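Local atomic coordinates of ABC transporter, substrate binding protein (Polyamine) (Agrobacterium tumefaciens, PDB entry 4EUO), a protein that binds gamma-aminobutyric acid (GABA) in the periplasm and probably delivers it to an ABC transporter for uptake. Residues A[248-253]-A[264-269]. Sequence-based numbering, arbitrary orientation.
Sequences TSAQAQ and PVNIES
Gln-253 reaches from the first turn of helix 250-260 to the loop that returns past it, and its side chain meets that loop from CB to the amide. CB lies 3.2 Å from OG of Ser-269 and also meets CB of Pro-264. CG, anti to the carbonyl carbon (chi1 -80°), packs on CB of Asn-266. The chain then bends at chi2 (-77°), and CD comes up beside CG2 of Val-265. At the tip, OE1 accepts from the backbone N of Val-265 at 2.8 Å; the bond is nearly straight at the hydrogen, though the donor is tilted 34° from the amide plane. NE2 turns to the carbonyls of Ala-247 and Ser-98, so both ends of this buried amide are engaged and its rotation is fixed.

Asn-266 answers in the other direction. Its ND2 gives a straight bond, 2.9 Å long, to a lone pair of Thr-248 O, just ahead of the helix, and also bonds a glycerol, probably from the crystallisation liquor. OD1 takes the N-H of Glu-268 in an Asx turn, within the type I beta turn from Asn-266 to Ser-269. That turn brings OG of Ser-269 to the carbonyl O of Ala-250, 2.8 Å away, while CB of Ala-250 rests against OD1 of Asn-266.

Side-chain-to-backbone bonds thus tie a helix start to its own following loop in this class D periplasmic binding protein. Glu-268 forms a salt bridge with Lys-85. Trp-20 of helix 10-28 touches Gln-253, while the side chain of Val-265, which packs on Tyr-100 of strand 96-107, is about 12 Å from the bound GABA, outside its pocket.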
ATOM      1  N   THR A 248      -6.772  13.721  -5.465  1.00 11.19           N
ATOM      2  CA  THR A 248      -6.877  12.853  -6.636  1.00 11.26           C
ATOM      3  C   THR A 248      -6.864  13.606  -7.962  1.00 14.84           C
ATOM      4  O   THR A 248      -6.969  12.967  -9.022  1.00 13.81           O
ATOM      5  CB  THR A 248      -8.053  11.901  -6.551  1.00 13.54           C
ATOM      6  OG1 THR A 248      -9.273  12.651  -6.559  1.00 13.20           O
ATOM      7  CG2 THR A 248      -7.995  11.000  -5.322  1.00 12.41           C
ATOM      8  N   SER A 249      -6.674  14.946  -7.905  1.00 12.68           N
ATOM      9  CA  SER A 249      -6.573  15.735  -9.136  1.00 12.78           C
ATOM     10  C   SER A 249      -5.189  15.505  -9.790  1.00 15.52           C
ATOM     11  O   SER A 249      -4.252  14.987  -9.178  1.00 13.73           O
ATOM     12  CB  SER A 249      -6.861  17.206  -8.864  1.00 16.25           C
ATOM     13  OG  SER A 249      -5.902  17.782  -8.003  1.00 18.18           O
ATOM     14  N   ALA A 250      -5.060  15.877 -11.073  1.00 15.17           N
ATOM     15  CA  ALA A 250      -3.905  15.531 -11.871  1.00 14.80           C
ATOM     16  C   ALA A 250      -2.582  15.997 -11.353  1.00 16.66           C
ATOM     17  O   ALA A 250      -1.665  15.185 -11.233  1.00 14.24           O
ATOM     18  CB  ALA A 250      -4.096  15.991 -13.316  1.00 16.88           C
ATOM     19  N   GLN A 251      -2.463  17.302 -11.064  1.00 14.99           N
ATOM     20  CA  GLN A 251      -1.184  17.813 -10.584  1.00 14.94           C
ATOM     21  C   GLN A 251      -0.827  17.253  -9.207  1.00 16.78           C
ATOM     22  O   GLN A 251       0.322  16.884  -8.992  1.00 15.11           O
ATOM     23  CB  GLN A 251      -1.143  19.363 -10.580  1.00 17.01           C
ATOM     24  CG  GLN A 251       0.265  19.936 -10.414  1.00 18.86           C
ATOM     25  CD  GLN A 251       1.214  19.613 -11.542  1.00 29.55           C
ATOM     26  OE1 GLN A 251       1.006  19.998 -12.704  1.00 24.01           O
ATOM     27  NE2 GLN A 251       2.299  18.941 -11.215  1.00 19.15           N
ATOM     28  N   ALA A 252      -1.808  17.207  -8.288  1.00 13.30           N
ATOM     29  CA  ALA A 252      -1.624  16.664  -6.941  1.00 12.83           C
ATOM     30  C   ALA A 252      -1.158  15.200  -7.020  1.00 13.84           C
ATOM     31  O   ALA A 252      -0.242  14.825  -6.283  1.00 13.23           O
ATOM     32  CB  ALA A 252      -2.920  16.770  -6.161  1.00 13.45           C
ATOM     33  N   GLN A 253      -1.725  14.414  -7.949  1.00 12.83           N
ATOM     34  CA  GLN A 253      -1.317  13.014  -8.091  1.00 11.68           C
ATOM     35  C   GLN A 253       0.090  12.904  -8.703  1.00 13.62           C
ATOM     36  O   GLN A 253       0.914  12.059  -8.299  1.00 11.98           O
ATOM     37  CB  GLN A 253      -2.329  12.261  -8.928  1.00 12.57           C
ATOM     38  CG  GLN A 253      -3.555  11.852  -8.129  1.00 11.49           C
ATOM     39  CD  GLN A 253      -3.238  10.652  -7.258  1.00 11.74           C
ATOM     40  OE1 GLN A 253      -2.666   9.680  -7.748  1.00 11.28           O
ATOM     41  NE2 GLN A 253      -3.598  10.694  -5.959  1.00 10.72           N
ATOM     42  N   PRO A 264       0.558   7.337 -10.052  1.00 10.76           N
ATOM     43  CA  PRO A 264      -0.675   8.101  -9.854  1.00 10.57           C
ATOM     44  C   PRO A 264      -1.911   7.315 -10.278  1.00 12.21           C
ATOM     45  O   PRO A 264      -1.826   6.376 -11.085  1.00 13.16           O
ATOM     46  CB  PRO A 264      -0.464   9.339 -10.716  1.00 12.86           C
ATOM     47  CG  PRO A 264       0.486   8.914 -11.769  1.00 15.77           C
ATOM     48  CD  PRO A 264       1.339   7.819 -11.212  1.00 11.67           C
ATOM     49  N   VAL A 265      -3.053   7.731  -9.741  1.00  9.71           N
ATOM     50  CA  VAL A 265      -4.372   7.168 -10.009  1.00 10.27           C
ATOM     51  C   VAL A 265      -5.324   8.197 -10.592  1.00 12.27           C
ATOM     52  O   VAL A 265      -6.535   8.105 -10.449  1.00 11.89           O
ATOM     53  CB  VAL A 265      -4.944   6.374  -8.804  1.00 11.62           C
ATOM     54  CG1 VAL A 265      -4.146   5.062  -8.620  1.00 11.93           C
ATOM     55  CG2 VAL A 265      -4.897   7.222  -7.534  1.00 11.44           C
ATOM     56  N   ASN A 266      -4.732   9.172 -11.300  1.00 13.37           N
ATOM     57  CA  ASN A 266      -5.435  10.146 -12.138  1.00 13.98           C
ATOM     58  C   ASN A 266      -4.802   9.909 -13.504  1.00 13.74           C
ATOM     59  O   ASN A 266      -3.569   9.912 -13.632  1.00 12.83           O
ATOM     60  CB  ASN A 266      -5.244  11.570 -11.668  1.00 13.98           C
ATOM     61  CG  ASN A 266      -6.051  12.533 -12.527  1.00 15.70           C
ATOM     62  OD1 ASN A 266      -5.844  12.603 -13.750  1.00 15.38           O
ATOM     63  ND2 ASN A 266      -6.982  13.261 -11.929  1.00 14.85           N
ATOM     64  N   ILE A 267      -5.642   9.684 -14.516  1.00 13.92           N
ATOM     65  CA  ILE A 267      -5.189   9.363 -15.874  1.00 13.93           C
ATOM     66  C   ILE A 267      -4.527  10.502 -16.617  1.00 15.70           C
ATOM     67  O   ILE A 267      -3.870  10.242 -17.636  1.00 16.89           O
ATOM     68  CB  ILE A 267      -6.332   8.710 -16.657  1.00 16.85           C
ATOM     69  CG1 ILE A 267      -7.396   9.775 -17.077  1.00 17.14           C
ATOM     70  CG2 ILE A 267      -6.929   7.564 -15.817  1.00 22.55           C
ATOM     71  CD1 ILE A 267      -8.715   9.216 -17.466  1.00 26.37           C
ATOM     72  N   GLU A 268      -4.604  11.715 -16.089  1.00 14.21           N
ATOM     73  CA  GLU A 268      -3.948  12.855 -16.726  1.00 14.37           C
ATOM     74  C   GLU A 268      -2.695  13.297 -15.988  1.00 15.66           C
ATOM     75  O   GLU A 268      -2.143  14.357 -16.292  1.00 15.96           O
ATOM     76  CB  GLU A 268      -4.943  14.002 -16.926  1.00 15.80           C
ATOM     77  CG  GLU A 268      -6.115  13.548 -17.782  1.00 16.75           C
ATOM     78  CD  GLU A 268      -7.010  14.599 -18.395  1.00 31.23           C
ATOM     79  OE1 GLU A 268      -6.952  15.773 -17.965  1.00 27.04           O
ATOM     80  OE2 GLU A 268      -7.811  14.224 -19.282  1.00 24.76           O
ATOM     81  N   SER A 269      -2.205  12.476 -15.017  1.00 13.65           N
ATOM     82  CA  SER A 269      -1.013  12.814 -14.240  1.00 13.85           C
ATOM     83  C   SER A 269       0.316  12.490 -14.925  1.00 17.44           C
ATOM     84  O   SER A 269       1.250  13.266 -14.785  1.00 16.24           O
ATOM     85  CB  SER A 269      -1.033  12.103 -12.894  1.00 14.73           C
ATOM     86  OG  SER A 269      -2.110  12.597 -12.126  1.00 14.30           O
TER